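PDB 4MTN: transcription termination factor NusA from Planctomyces limnophilus, which probably takes part in both transcription termination and antitermination, binding the core RNA polymerase and the nascent RNA. Local coordinates for residues V327-I332 and E341-Q346; D360-M365 and E371-I376; R278-V283 and E316-Q321; D286-A291 and I310-R315. One frame throughout, in Å; residues are numbered along the deposited sequence.

Contact 1: residues V327-I332 and E341-Q346; sequences VAYSQI and EGLVSQ
The ring of Tyr329 touches Leu343 and Val344, joining the end of helix 316-330 to helix 337-345 within the helix-hairpin-helix domain. Its CB leaves the backbone in the direction of the facing helix. Chi1 of -72° sets CG anti to the carbonyl carbon and carries the ring across the gap. CD2 is the first ring atom to meet the other side. It lies 4.0 Å from Leu343 CD1 and equally far from Val344 CG2. One bond further out, CE2 rests 4.1 Å from Leu343 CB and also stays close to Val344 CG2. Both aliphatic chains meet the ring at a slant. At the tip, OH leaves this apolar patch and hydrogen-bonds to the backbone carbonyl of Ser350. Phe348 and Leu354 add to the wall around the ring. With an alanine here, Leu343 and Val344 would probably lose the ring that covers them, and the Ser350 carbonyl its phenol partner. No hydrogen bond joins the two segments. Their union is purely van der Waals, while the hydroxyl of this buried residue is satisfied by a third part of the chain.

Contact 2: residues D360-M365 and E371-I376; sequences DELMEM and EQADVI
Leu362 and Met363 reach the helix of Ala373 and Ile376 through different first torsions. In Leu362, CG is anti to the backbone N (chi1 -179°), and this sends CD2 across the interface. In Met363, built as selenomethionine, CG lies beside the backbone N instead (chi1 -69°) and passes over the Ala373 methyl. The nearest CA atoms across the two segments are those of Met363 and Ala373, 6.0 Å apart. Met363 CG sits 3.7 Å from Ala373 CB, so the root of the long chain makes the contact. The chain bends only further out, at chi3.

Leu362 CD2 fills the neighbouring position. It rests 3.7 Å from the backbone atom Ala373 O and 4.0 Å from Ile376 CG2, with Ile376 CB just behind. The leucine and isoleucine side chains slant across one another. These are consecutive helices of the helix-hairpin-helix domain, 359-366 and 370-399, linked by a short turn. Their segments cross at 114°, with axes 9.1 Å apart at the nearest point. The small Ala373 probably helps the helices approach where Met363 passes. In the turn, Thr369 is tied to the start of the second helix, its OG1 to Glu371 OE1 and its backbone N to Gln372 OE1. Beyond the interface, Leu362 also touches Leu343 of helix 337-345, and Ile376 packs on Val335 and Leu368.

Contact 3: residues R278-V283 and E316-Q321; sequences RVLVLV and EELDQQ
Leu318 projects from helix 316-330 onto Leu280 and Leu282 of strand 278-282. The strand is the middle one of a three-stranded sheet with the make-up of a type II KH domain, consistent with the second KH domain of NusA. Helix 316-330 starts just after its last strand and runs on toward the helix-hairpin-helix domain. The two leucines of the strand meet Leu318 differently. Leu280 and Leu318 extend toward each other and touch tip to tip, CD2 of Leu280 lying 3.9 Å from CD1 of Leu318. In both, CG is anti to the backbone N, which helps to bring the methyls together. Leu282 instead crosses Leu318 at about a right angle. Its CG stands beside the backbone N (chi1 -68°), and the bend brings its end back to the helix although its CB does not aim there. Each methyl of Leu318 therefore has its own partner. Val279 and Val281 pack against helix 254-261. Arg278, at the start of the strand, forms a salt bridge to Asp353 in helix 351-355. The nearer of the two leucine contacts is that of Leu282 CD2 with Leu318 CD2, at 3.7 Å.

Contact 4: residues D286-A291 and I310-R315; sequences DQLSLA and IDVMTR
Leu288 and Ala291, one helical turn apart on helix 285-292, approach the edge strand 309-313 at Val312, with Leu288 CA 7.4 Å from Met313 CA and Ala291 CA equally far from Val312 CA. Val312 is the centre of the contact. Its CB bond points at the helix, and chi1 of 174° leaves CG1 anti to the backbone N. That one methyl meets both helix residues. It lies 3.8 Å from Leu288 CD1 and 4.0 Å from Ala291 CB. Leu288 and Val312 run past each other in opposite directions, so they touch alongside and not end to end. In Leu288, CG is anti to the backbone N (chi1 179°), which helps to carry CD1 to Val312. Its other methyl, CD2, stands 4.4 Å from Thr314 CG2, a looser neighbour.

The helix and strand fit the second KH domain of NusA, where helix 285-292 and helix 297-306 are joined by a GXXG loop, which in KH domains helps to form the nucleic-acid-binding groove. At the strand's end, Thr314 OG1 also caps the backbone N of Glu317 at the start of helix 316-330. Val312 touches Val299 of helix 297-306 as well. Ala291 is buried and Leu288 partly exposed. Between these two segments the contact is made by methyl groups, so it depends on shape and on burial of apolar surface, not on directed bonds.

In the fold
Contacts 3 and 4 both rest on the sheet of what is probably the second KH domain; contact 3 joins it to helix 316-330. They use neighbouring strands, with contact 4 nested in the chain loop that contact 3 closes. Their centres are 9 Å apart, and Val283 N lies 2.8 Å from Met313 O, a probable backbone hydrogen bond. Contacts 1 and 2 lie in the helix-hairpin-helix domain and touch through Leu343 and Met365. Helix 316-330 serves contacts 3 and 1, so it spans the two domains. Contacts 1, 2 and 3 are buried; contact 4 is partly open. All four are apolar across their segments, but an aromatic ring takes part only in contact 1, and leucine meets leucine only in contact 3.

Contact 1: residues V327-I332 and E341-Q346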
loop_
_atom_site.group_PDB
_atom_site.type_symbol
_atom_site.label_atom_id
_atom_site.label_comp_id
_atom_site.label_asym_id
_atom_site.label_seq_id
_atom_site.Cartn_x
_atom_site.Cartn_y
_atom_site.Cartn_z
ATOM N N VAL A 327 -16.986 13.951 -35.178
ATOM C CA VAL A 327 -18.169 14.798 -35.288
ATOM C C VAL A 327 -18.439 15.527 -33.974
ATOM O O VAL A 327 -18.820 16.698 -33.966
ATOM C CB VAL A 327 -19.414 13.978 -35.687
ATOM C CG1 VAL A 327 -20.627 14.885 -35.843
ATOM C CG2 VAL A 327 -19.153 13.213 -36.973
ATOM N N ALA A 328 -18.228 14.829 -32.862
ATOM C CA ALA A 328 -18.450 15.404 -31.542
ATOM C C ALA A 328 -17.456 16.522 -31.245
ATOM O O ALA A 328 -17.837 17.587 -30.758
ATOM C CB ALA A 328 -18.365 14.324 -30.473
ATOM N N TYR A 329 -16.184 16.276 -31.544
ATOM C CA TYR A 329 -15.132 17.256 -31.284
ATOM C C TYR A 329 -15.253 18.474 -32.195
ATOM O O TYR A 329 -14.837 19.572 -31.830
ATOM C CB TYR A 329 -13.751 16.616 -31.452
ATOM C CG TYR A 329 -13.376 15.655 -30.346
ATOM C CD1 TYR A 329 -14.042 15.671 -29.128
ATOM C CD2 TYR A 329 -12.350 14.734 -30.519
ATOM C CE1 TYR A 329 -13.700 14.795 -28.114
ATOM C CE2 TYR A 329 -12.001 13.854 -29.512
ATOM C CZ TYR A 329 -12.679 13.890 -28.312
ATOM O OH TYR A 329 -12.333 13.016 -27.308
ATOM N N SER A 330 -15.829 18.272 -33.377
ATOM C CA SER A 330 -15.987 19.352 -34.346
ATOM C C SER A 330 -17.032 20.372 -33.898
ATOM O O SER A 330 -17.035 21.513 -34.363
ATOM C CB SER A 330 -16.363 18.788 -35.717
ATOM O OG SER A 330 -15.361 17.908 -36.194
ATOM N N GLN A 331 -17.918 19.953 -33.000
ATOM C CA GLN A 331 -18.941 20.840 -32.455
ATOM C C GLN A 331 -18.311 21.989 -31.679
ATOM O O GLN A 331 -18.821 23.110 -31.682
ATOM C CB GLN A 331 -19.903 20.067 -31.551
ATOM C CG GLN A 331 -20.894 19.188 -32.294
ATOM C CD GLN A 331 -21.871 18.505 -31.359
ATOM O OE1 GLN A 331 -21.529 18.162 -30.227
ATOM N NE2 GLN A 331 -23.099 18.310 -31.825
ATOM N N ILE A 332 -17.199 21.699 -31.012
ATOM C CA ILE A 332 -16.474 22.712 -30.257
ATOM C C ILE A 332 -15.835 23.733 -31.189
ATOM O O ILE A 332 -15.032 23.375 -32.052
ATOM C CB ILE A 332 -15.375 22.084 -29.378
ATOM C CG1 ILE A 332 -15.978 21.056 -28.418
ATOM C CG2 ILE A 332 -14.625 23.162 -28.610
ATOM C CD1 ILE A 332 -14.949 20.339 -27.570
ATOM N N GLU A 341 -9.590 15.138 -35.963
ATOM C CA GLU A 341 -9.092 13.851 -36.438
ATOM C C GLU A 341 -7.760 13.500 -35.783
ATOM O O GLU A 341 -7.451 12.326 -35.576
ATOM C CB GLU A 341 -8.943 13.859 -37.959
ATOM C CG GLU A 341 -10.259 13.799 -38.714
ATOM C CD GLU A 341 -10.071 13.848 -40.217
ATOM O OE1 GLU A 341 -8.914 13.988 -40.667
ATOM O OE2 GLU A 341 -11.078 13.747 -40.947
ATOM N N GLY A 342 -6.974 14.523 -35.461
ATOM C CA GLY A 342 -5.697 14.326 -34.801
ATOM C C GLY A 342 -5.866 13.779 -33.398
ATOM O O GLY A 342 -5.118 12.900 -32.967
ATOM N N LEU A 343 -6.855 14.306 -32.684
ATOM C CA LEU A 343 -7.156 13.857 -31.328
ATOM C C LEU A 343 -7.625 12.407 -31.322
ATOM O O LEU A 343 -7.175 11.601 -30.508
ATOM C CB LEU A 343 -8.220 14.752 -30.691
ATOM C CG LEU A 343 -7.816 16.192 -30.371
ATOM C CD1 LEU A 343 -9.044 17.024 -30.041
ATOM C CD2 LEU A 343 -6.821 16.222 -29.222
ATOM N N VAL A 344 -8.534 12.087 -32.239
ATOM C CA VAL A 344 -9.101 10.748 -32.343
ATOM C C VAL A 344 -8.035 9.725 -32.729
ATOM O O VAL A 344 -8.033 8.596 -32.235
ATOM C CB VAL A 344 -10.250 10.710 -33.373
ATOM C CG1 VAL A 344 -10.825 9.313 -33.489
ATOM C CG2 VAL A 344 -11.334 11.696 -32.982
ATOM N N SER A 345 -7.122 10.135 -33.602
ATOM C CA SER A 345 -6.039 9.265 -34.045
ATOM C C SER A 345 -5.067 8.960 -32.909
ATOM O O SER A 345 -4.358 7.953 -32.941
ATOM C CB SER A 345 -5.289 9.903 -35.214
ATOM O OG SER A 345 -4.607 11.076 -34.805
ATOM N N GLN A 346 -5.037 9.836 -31.910
ATOM C CA GLN A 346 -4.123 9.682 -30.785
ATOM C C GLN A 346 -4.784 8.984 -29.595
ATOM O O GLN A 346 -4.172 8.833 -28.537
ATOM C CB GLN A 346 -3.574 11.043 -30.360
ATOM C CG GLN A 346 -2.161 10.984 -29.813
ATOM C CD GLN A 346 -1.136 10.651 -30.880
ATOM O OE1 GLN A 346 -1.352 10.905 -32.066
ATOM N NE2 GLN A 346 -0.013 10.077 -30.464
#

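Contact 2: residues D360-M365 and E371-I376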
loop_
_atom_site.group_PDB
_atom_site.type_symbol
_atom_site.label_atom_id
_atom_site.label_comp_id
_atom_site.label_asym_id
_atom_site.label_seq_id
_atom_site.Cartn_x
_atom_site.Cartn_y
_atom_site.Cartn_z
ATOM N N ASP A 360 -0.269 21.561 -22.791
ATOM C CA ASP A 360 0.919 21.739 -23.619
ATOM C C ASP A 360 0.859 20.885 -24.881
ATOM O O ASP A 360 1.227 21.337 -25.966
ATOM C CB ASP A 360 2.178 21.394 -22.820
ATOM C CG ASP A 360 2.162 21.990 -21.427
ATOM O OD1 ASP A 360 1.484 23.018 -21.226
ATOM O OD2 ASP A 360 2.830 21.426 -20.533
ATOM N N GLU A 361 0.390 19.651 -24.730
ATOM C CA GLU A 361 0.287 18.726 -25.852
ATOM C C GLU A 361 -0.820 19.140 -26.816
ATOM O O GLU A 361 -0.721 18.915 -28.023
ATOM C CB GLU A 361 0.043 17.303 -25.347
ATOM C CG GLU A 361 1.221 16.695 -24.602
ATOM C CD GLU A 361 0.893 15.345 -23.991
ATOM O OE1 GLU A 361 -0.294 15.098 -23.695
ATOM O OE2 GLU A 361 1.822 14.530 -23.809
ATOM N N LEU A 362 -1.875 19.746 -26.278
ATOM C CA LEU A 362 -2.987 20.219 -27.095
ATOM C C LEU A 362 -2.584 21.460 -27.887
ATOM O O LEU A 362 -3.085 21.697 -28.988
ATOM C CB LEU A 362 -4.209 20.518 -26.222
ATOM C CG LEU A 362 -5.471 21.006 -26.937
ATOM C CD1 LEU A 362 -5.926 19.999 -27.981
ATOM C CD2 LEU A 362 -6.582 21.286 -25.937
HETATM N N MSE A 363 -1.672 22.245 -27.323
HETATM C CA MSE A 363 -1.177 23.445 -27.987
HETATM C C MSE A 363 -0.319 23.099 -29.197
HETATM O O MSE A 363 -0.413 23.746 -30.239
HETATM C CB MSE A 363 -0.369 24.304 -27.013
HETATM C CG MSE A 363 -1.195 24.949 -25.919
HETATM SE SE MSE A 363 -0.088 25.890 -24.622
HETATM C CE MSE A 363 0.585 27.306 -25.782
ATOM N N GLU A 364 0.518 22.077 -29.053
ATOM C CA GLU A 364 1.426 21.676 -30.119
ATOM C C GLU A 364 0.675 21.041 -31.282
ATOM O O GLU A 364 0.967 21.314 -32.447
ATOM C CB GLU A 364 2.482 20.706 -29.585
HETATM N N MSE A 365 -0.301 20.199 -30.957
HETATM C CA MSE A 365 -1.039 19.446 -31.965
HETATM C C MSE A 365 -1.893 20.346 -32.858
HETATM O O MSE A 365 -1.988 20.122 -34.064
HETATM C CB MSE A 365 -1.923 18.395 -31.293
HETATM C CG MSE A 365 -2.500 17.367 -32.250
HETATM SE SE MSE A 365 -3.774 16.173 -31.384
HETATM C CE MSE A 365 -2.750 15.767 -29.779
ATOM N N GLU A 371 -4.534 30.307 -24.166
ATOM C CA GLU A 371 -5.941 30.629 -23.964
ATOM C C GLU A 371 -6.845 29.694 -24.762
ATOM O O GLU A 371 -7.846 29.197 -24.246
ATOM C CB GLU A 371 -6.224 32.085 -24.349
ATOM C CG GLU A 371 -5.349 33.107 -23.635
ATOM C CD GLU A 371 -4.027 33.341 -24.340
ATOM O OE1 GLU A 371 -3.996 33.269 -25.587
ATOM O OE2 GLU A 371 -3.018 33.594 -23.648
ATOM N N GLN A 372 -6.484 29.460 -26.020
ATOM C CA GLN A 372 -7.263 28.590 -26.897
ATOM C C GLN A 372 -7.309 27.159 -26.374
ATOM O O GLN A 372 -8.317 26.468 -26.521
ATOM C CB GLN A 372 -6.686 28.606 -28.314
ATOM C CG GLN A 372 -6.883 29.917 -29.054
ATOM C CD GLN A 372 -6.222 29.918 -30.419
ATOM O OE1 GLN A 372 -5.161 29.323 -30.609
ATOM N NE2 GLN A 372 -6.852 30.583 -31.381
ATOM N N ALA A 373 -6.213 26.720 -25.763
ATOM C CA ALA A 373 -6.129 25.369 -25.221
ATOM C C ALA A 373 -7.042 25.199 -24.012
ATOM O O ALA A 373 -7.742 24.195 -23.890
ATOM C CB ALA A 373 -4.692 25.036 -24.851
ATOM N N ASP A 374 -7.028 26.188 -23.123
ATOM C CA ASP A 374 -7.829 26.141 -21.905
ATOM C C ASP A 374 -9.321 26.156 -22.219
ATOM O O ASP A 374 -10.104 25.446 -21.588
ATOM C CB ASP A 374 -7.477 27.312 -20.986
ATOM C CG ASP A 374 -6.024 27.297 -20.551
ATOM O OD1 ASP A 374 -5.434 26.198 -20.474
ATOM O OD2 ASP A 374 -5.473 28.385 -20.286
ATOM N N VAL A 375 -9.703 26.971 -23.199
ATOM C CA VAL A 375 -11.097 27.088 -23.613
ATOM C C VAL A 375 -11.648 25.746 -24.091
ATOM O O VAL A 375 -12.746 25.344 -23.703
ATOM C CB VAL A 375 -11.261 28.142 -24.729
ATOM C CG1 VAL A 375 -12.625 28.025 -25.385
ATOM C CG2 VAL A 375 -11.056 29.539 -24.169
ATOM N N ILE A 376 -10.873 25.057 -24.923
ATOM C CA ILE A 376 -11.254 23.745 -25.437
ATOM C C ILE A 376 -11.472 22.749 -24.301
ATOM O O ILE A 376 -12.455 22.005 -24.294
ATOM C CB ILE A 376 -10.191 23.193 -26.409
ATOM C CG1 ILE A 376 -10.153 24.038 -27.684
ATOM C CG2 ILE A 376 -10.470 21.734 -26.746
ATOM C CD1 ILE A 376 -9.216 23.504 -28.745
#

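Contact 3: residues R278-V283 and E316-Q321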
loop_
_atom_site.group_PDB
_atom_site.type_symbol
_atom_site.label_atom_id
_atom_site.label_comp_id
_atom_site.label_asym_id
_atom_site.label_seq_id
_atom_site.Cartn_x
_atom_site.Cartn_y
_atom_site.Cartn_z
ATOM N N ARG A 278 -3.032 5.176 -21.754
ATOM C CA ARG A 278 -4.025 4.130 -21.944
ATOM C C ARG A 278 -3.612 3.124 -23.014
ATOM O O ARG A 278 -3.145 3.501 -24.087
ATOM C CB ARG A 278 -5.373 4.759 -22.310
ATOM C CG ARG A 278 -6.430 3.775 -22.782
ATOM C CD ARG A 278 -7.629 4.505 -23.361
ATOM N NE ARG A 278 -8.207 5.449 -22.410
ATOM C CZ ARG A 278 -9.137 6.347 -22.721
ATOM N NH1 ARG A 278 -9.594 6.427 -23.963
ATOM N NH2 ARG A 278 -9.607 7.167 -21.792
ATOM N N VAL A 279 -3.780 1.841 -22.709
ATOM C CA VAL A 279 -3.581 0.792 -23.700
ATOM C C VAL A 279 -4.931 0.363 -24.259
ATOM O O VAL A 279 -5.819 -0.047 -23.512
ATOM C CB VAL A 279 -2.854 -0.434 -23.110
ATOM C CG1 VAL A 279 -2.883 -1.595 -24.093
ATOM C CG2 VAL A 279 -1.423 -0.078 -22.746
ATOM N N LEU A 280 -5.088 0.469 -25.573
ATOM C CA LEU A 280 -6.340 0.097 -26.217
ATOM C C LEU A 280 -6.286 -1.347 -26.707
ATOM O O LEU A 280 -5.528 -1.678 -27.618
ATOM C CB LEU A 280 -6.646 1.044 -27.379
ATOM C CG LEU A 280 -8.057 0.980 -27.959
ATOM C CD1 LEU A 280 -9.091 1.268 -26.881
ATOM C CD2 LEU A 280 -8.200 1.957 -29.115
ATOM N N VAL A 281 -7.099 -2.202 -26.094
ATOM C CA VAL A 281 -7.099 -3.624 -26.413
ATOM C C VAL A 281 -8.321 -4.018 -27.238
ATOM O O VAL A 281 -9.460 -3.842 -26.803
ATOM C CB VAL A 281 -7.052 -4.480 -25.132
ATOM C CG1 VAL A 281 -7.313 -5.942 -25.454
ATOM C CG2 VAL A 281 -5.710 -4.313 -24.433
ATOM N N LEU A 282 -8.075 -4.551 -28.431
ATOM C CA LEU A 282 -9.149 -4.983 -29.320
ATOM C C LEU A 282 -9.482 -6.458 -29.115
ATOM O O LEU A 282 -8.608 -7.324 -29.185
ATOM C CB LEU A 282 -8.770 -4.722 -30.778
ATOM C CG LEU A 282 -8.696 -3.245 -31.165
ATOM C CD1 LEU A 282 -8.290 -3.086 -32.620
ATOM C CD2 LEU A 282 -10.029 -2.566 -30.900
ATOM N N VAL A 283 -10.758 -6.734 -28.868
ATOM C CA VAL A 283 -11.210 -8.075 -28.520
ATOM C C VAL A 283 -12.505 -8.429 -29.252
ATOM O O VAL A 283 -13.432 -7.623 -29.310
ATOM C CB VAL A 283 -11.415 -8.204 -26.992
ATOM C CG1 VAL A 283 -12.304 -9.381 -26.654
ATOM C CG2 VAL A 283 -10.074 -8.323 -26.282
ATOM N N GLU A 316 -15.299 -3.291 -34.547
ATOM C CA GLU A 316 -16.458 -2.657 -35.163
ATOM C C GLU A 316 -16.951 -1.464 -34.351
ATOM O O GLU A 316 -17.283 -0.420 -34.911
ATOM C CB GLU A 316 -17.594 -3.669 -35.342
ATOM C CG GLU A 316 -17.355 -4.696 -36.442
ATOM C CD GLU A 316 -16.333 -5.748 -36.055
ATOM O OE1 GLU A 316 -16.072 -5.911 -34.844
ATOM O OE2 GLU A 316 -15.790 -6.412 -36.964
ATOM N N GLU A 317 -16.993 -1.621 -33.032
ATOM C CA GLU A 317 -17.468 -0.549 -32.166
ATOM C C GLU A 317 -16.389 0.510 -31.971
ATOM O O GLU A 317 -16.669 1.611 -31.499
ATOM C CB GLU A 317 -17.927 -1.103 -30.814
ATOM C CG GLU A 317 -16.806 -1.508 -29.876
ATOM C CD GLU A 317 -17.321 -2.216 -28.638
ATOM O OE1 GLU A 317 -18.438 -2.773 -28.692
ATOM O OE2 GLU A 317 -16.615 -2.213 -27.608
ATOM N N LEU A 318 -15.155 0.174 -32.336
ATOM C CA LEU A 318 -14.075 1.154 -32.333
ATOM C C LEU A 318 -14.206 2.077 -33.538
ATOM O O LEU A 318 -14.088 3.293 -33.410
ATOM C CB LEU A 318 -12.708 0.471 -32.343
ATOM C CG LEU A 318 -11.519 1.427 -32.474
ATOM C CD1 LEU A 318 -11.447 2.370 -31.280
ATOM C CD2 LEU A 318 -10.213 0.663 -32.640
ATOM N N ASP A 319 -14.453 1.488 -34.704
ATOM C CA ASP A 319 -14.647 2.252 -35.933
ATOM C C ASP A 319 -15.826 3.205 -35.788
ATOM O O ASP A 319 -15.799 4.326 -36.293
ATOM C CB ASP A 319 -14.871 1.314 -37.122
ATOM C CG ASP A 319 -13.732 0.332 -37.312
ATOM O OD1 ASP A 319 -12.586 0.670 -36.949
ATOM O OD2 ASP A 319 -13.984 -0.779 -37.825
ATOM N N GLN A 320 -16.859 2.744 -35.092
ATOM C CA GLN A 320 -18.017 3.575 -34.792
ATOM C C GLN A 320 -17.632 4.674 -33.808
ATOM O O GLN A 320 -18.158 5.786 -33.863
ATOM C CB GLN A 320 -19.154 2.723 -34.224
ATOM C CG GLN A 320 -20.409 3.503 -33.873
ATOM C CD GLN A 320 -21.464 2.639 -33.213
ATOM O OE1 GLN A 320 -21.303 1.423 -33.098
ATOM N NE2 GLN A 320 -22.551 3.261 -32.774
ATOM N N GLN A 321 -16.700 4.356 -32.916
ATOM C CA GLN A 321 -16.251 5.302 -31.902
ATOM C C GLN A 321 -15.397 6.406 -32.520
ATOM O O GLN A 321 -15.449 7.556 -32.087
ATOM C CB GLN A 321 -15.463 4.581 -30.807
ATOM C CG GLN A 321 -15.553 5.234 -29.441
ATOM C CD GLN A 321 -16.830 4.871 -28.709
ATOM O OE1 GLN A 321 -17.422 3.820 -28.955
ATOM N NE2 GLN A 321 -17.263 5.742 -27.805
#

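Contact 4: residues D286-A291 and I310-R315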
loop_
_atom_site.group_PDB
_atom_site.type_symbol
_atom_site.label_atom_id
_atom_site.label_comp_id
_atom_site.label_asym_id
_atom_site.label_seq_id
_atom_site.Cartn_x
_atom_site.Cartn_y
_atom_site.Cartn_z
ATOM N N ASP A 286 -17.216 -12.568 -28.793
ATOM C CA ASP A 286 -17.386 -13.704 -27.891
ATOM C C ASP A 286 -16.404 -13.661 -26.722
ATOM O O ASP A 286 -16.654 -14.248 -25.668
ATOM C CB ASP A 286 -17.238 -15.023 -28.657
ATOM C CG ASP A 286 -16.024 -15.044 -29.566
ATOM O OD1 ASP A 286 -14.989 -14.446 -29.204
ATOM O OD2 ASP A 286 -16.103 -15.663 -30.649
ATOM N N GLN A 287 -15.288 -12.964 -26.911
ATOM C CA GLN A 287 -14.275 -12.846 -25.869
ATOM C C GLN A 287 -14.432 -11.565 -25.052
ATOM O O GLN A 287 -13.674 -11.328 -24.112
ATOM C CB GLN A 287 -12.874 -12.899 -26.483
ATOM C CG GLN A 287 -12.445 -14.272 -26.979
ATOM C CD GLN A 287 -11.913 -15.159 -25.868
ATOM O OE1 GLN A 287 -10.726 -15.487 -25.838
ATOM N NE2 GLN A 287 -12.789 -15.559 -24.955
ATOM N N LEU A 288 -15.416 -10.748 -25.413
ATOM C CA LEU A 288 -15.604 -9.440 -24.787
ATOM C C LEU A 288 -15.983 -9.544 -23.311
ATOM O O LEU A 288 -15.451 -8.812 -22.476
ATOM C CB LEU A 288 -16.672 -8.642 -25.539
ATOM C CG LEU A 288 -17.004 -7.248 -24.999
ATOM C CD1 LEU A 288 -15.785 -6.343 -25.056
ATOM C CD2 LEU A 288 -18.168 -6.638 -25.770
ATOM N N SER A 289 -16.903 -10.451 -22.997
ATOM C CA SER A 289 -17.372 -10.625 -21.626
ATOM C C SER A 289 -16.284 -11.201 -20.727
ATOM O O SER A 289 -16.151 -10.812 -19.567
ATOM C CB SER A 289 -18.606 -11.530 -21.594
ATOM O OG SER A 289 -19.023 -11.779 -20.262
ATOM N N LEU A 290 -15.506 -12.131 -21.271
ATOM C CA LEU A 290 -14.446 -12.779 -20.511
ATOM C C LEU A 290 -13.300 -11.803 -20.256
ATOM O O LEU A 290 -12.656 -11.846 -19.205
ATOM C CB LEU A 290 -13.944 -14.020 -21.254
ATOM C CG LEU A 290 -13.308 -15.146 -20.435
ATOM C CD1 LEU A 290 -13.446 -16.470 -21.171
ATOM C CD2 LEU A 290 -11.845 -14.854 -20.146
ATOM N N ALA A 291 -13.056 -10.924 -21.223
ATOM C CA ALA A 291 -11.994 -9.931 -21.116
ATOM C C ALA A 291 -12.253 -8.978 -19.955
ATOM O O ALA A 291 -11.358 -8.703 -19.159
ATOM C CB ALA A 291 -11.856 -9.156 -22.420
ATOM N N ILE A 310 -6.292 -0.060 -19.365
ATOM C CA ILE A 310 -6.738 -0.927 -20.445
ATOM C C ILE A 310 -8.199 -0.674 -20.801
ATOM O O ILE A 310 -9.084 -0.778 -19.951
ATOM C CB ILE A 310 -6.556 -2.412 -20.083
ATOM C CG1 ILE A 310 -5.077 -2.722 -19.845
ATOM C CG2 ILE A 310 -7.121 -3.303 -21.177
ATOM C CD1 ILE A 310 -4.802 -4.177 -19.537
ATOM N N ASP A 311 -8.443 -0.336 -22.063
ATOM C CA ASP A 311 -9.798 -0.125 -22.557
ATOM C C ASP A 311 -10.146 -1.205 -23.577
ATOM O O ASP A 311 -9.576 -1.245 -24.667
ATOM C CB ASP A 311 -9.935 1.266 -23.179
ATOM C CG ASP A 311 -11.368 1.763 -23.191
ATOM O OD1 ASP A 311 -12.293 0.929 -23.092
ATOM O OD2 ASP A 311 -11.568 2.991 -23.299
ATOM N N VAL A 312 -11.081 -2.079 -23.219
ATOM C CA VAL A 312 -11.427 -3.213 -24.071
ATOM C C VAL A 312 -12.627 -2.925 -24.966
ATOM O O VAL A 312 -13.731 -2.666 -24.485
ATOM C CB VAL A 312 -11.719 -4.472 -23.236
ATOM C CG1 VAL A 312 -12.221 -5.596 -24.128
ATOM C CG2 VAL A 312 -10.474 -4.903 -22.487
HETATM N N MSE A 313 -12.396 -2.973 -26.273
HETATM C CA MSE A 313 -13.447 -2.778 -27.263
HETATM C C MSE A 313 -13.309 -3.796 -28.387
HETATM O O MSE A 313 -12.289 -4.476 -28.495
HETATM C CB MSE A 313 -13.399 -1.362 -27.844
HETATM C CG MSE A 313 -13.491 -0.245 -26.821
HETATM SE SE MSE A 313 -13.271 1.507 -27.643
HETATM C CE MSE A 313 -14.865 1.510 -28.763
ATOM N N THR A 314 -14.337 -3.904 -29.222
ATOM C CA THR A 314 -14.225 -4.680 -30.448
ATOM C C THR A 314 -13.703 -3.758 -31.543
ATOM O O THR A 314 -13.506 -2.565 -31.309
ATOM C CB THR A 314 -15.571 -5.299 -30.875
ATOM O OG1 THR A 314 -16.430 -4.278 -31.396
ATOM C CG2 THR A 314 -16.247 -5.976 -29.692
ATOM N N ARG A 315 -13.481 -4.300 -32.735
ATOM C CA ARG A 315 -12.990 -3.489 -33.842
ATOM C C ARG A 315 -14.123 -2.679 -34.462
ATOM O O ARG A 315 -13.937 -1.526 -34.849
ATOM C CB ARG A 315 -12.322 -4.363 -34.904
ATOM C CG ARG A 315 -11.675 -3.572 -36.030
ATOM C CD ARG A 315 -10.499 -2.750 -35.522
ATOM N NE ARG A 315 -10.132 -1.682 -36.448
ATOM C CZ ARG A 315 -9.066 -0.899 -36.304
ATOM N NH1 ARG A 315 -8.252 -1.068 -35.271
ATOM N NH2 ARG A 315 -8.811 0.050 -37.195
#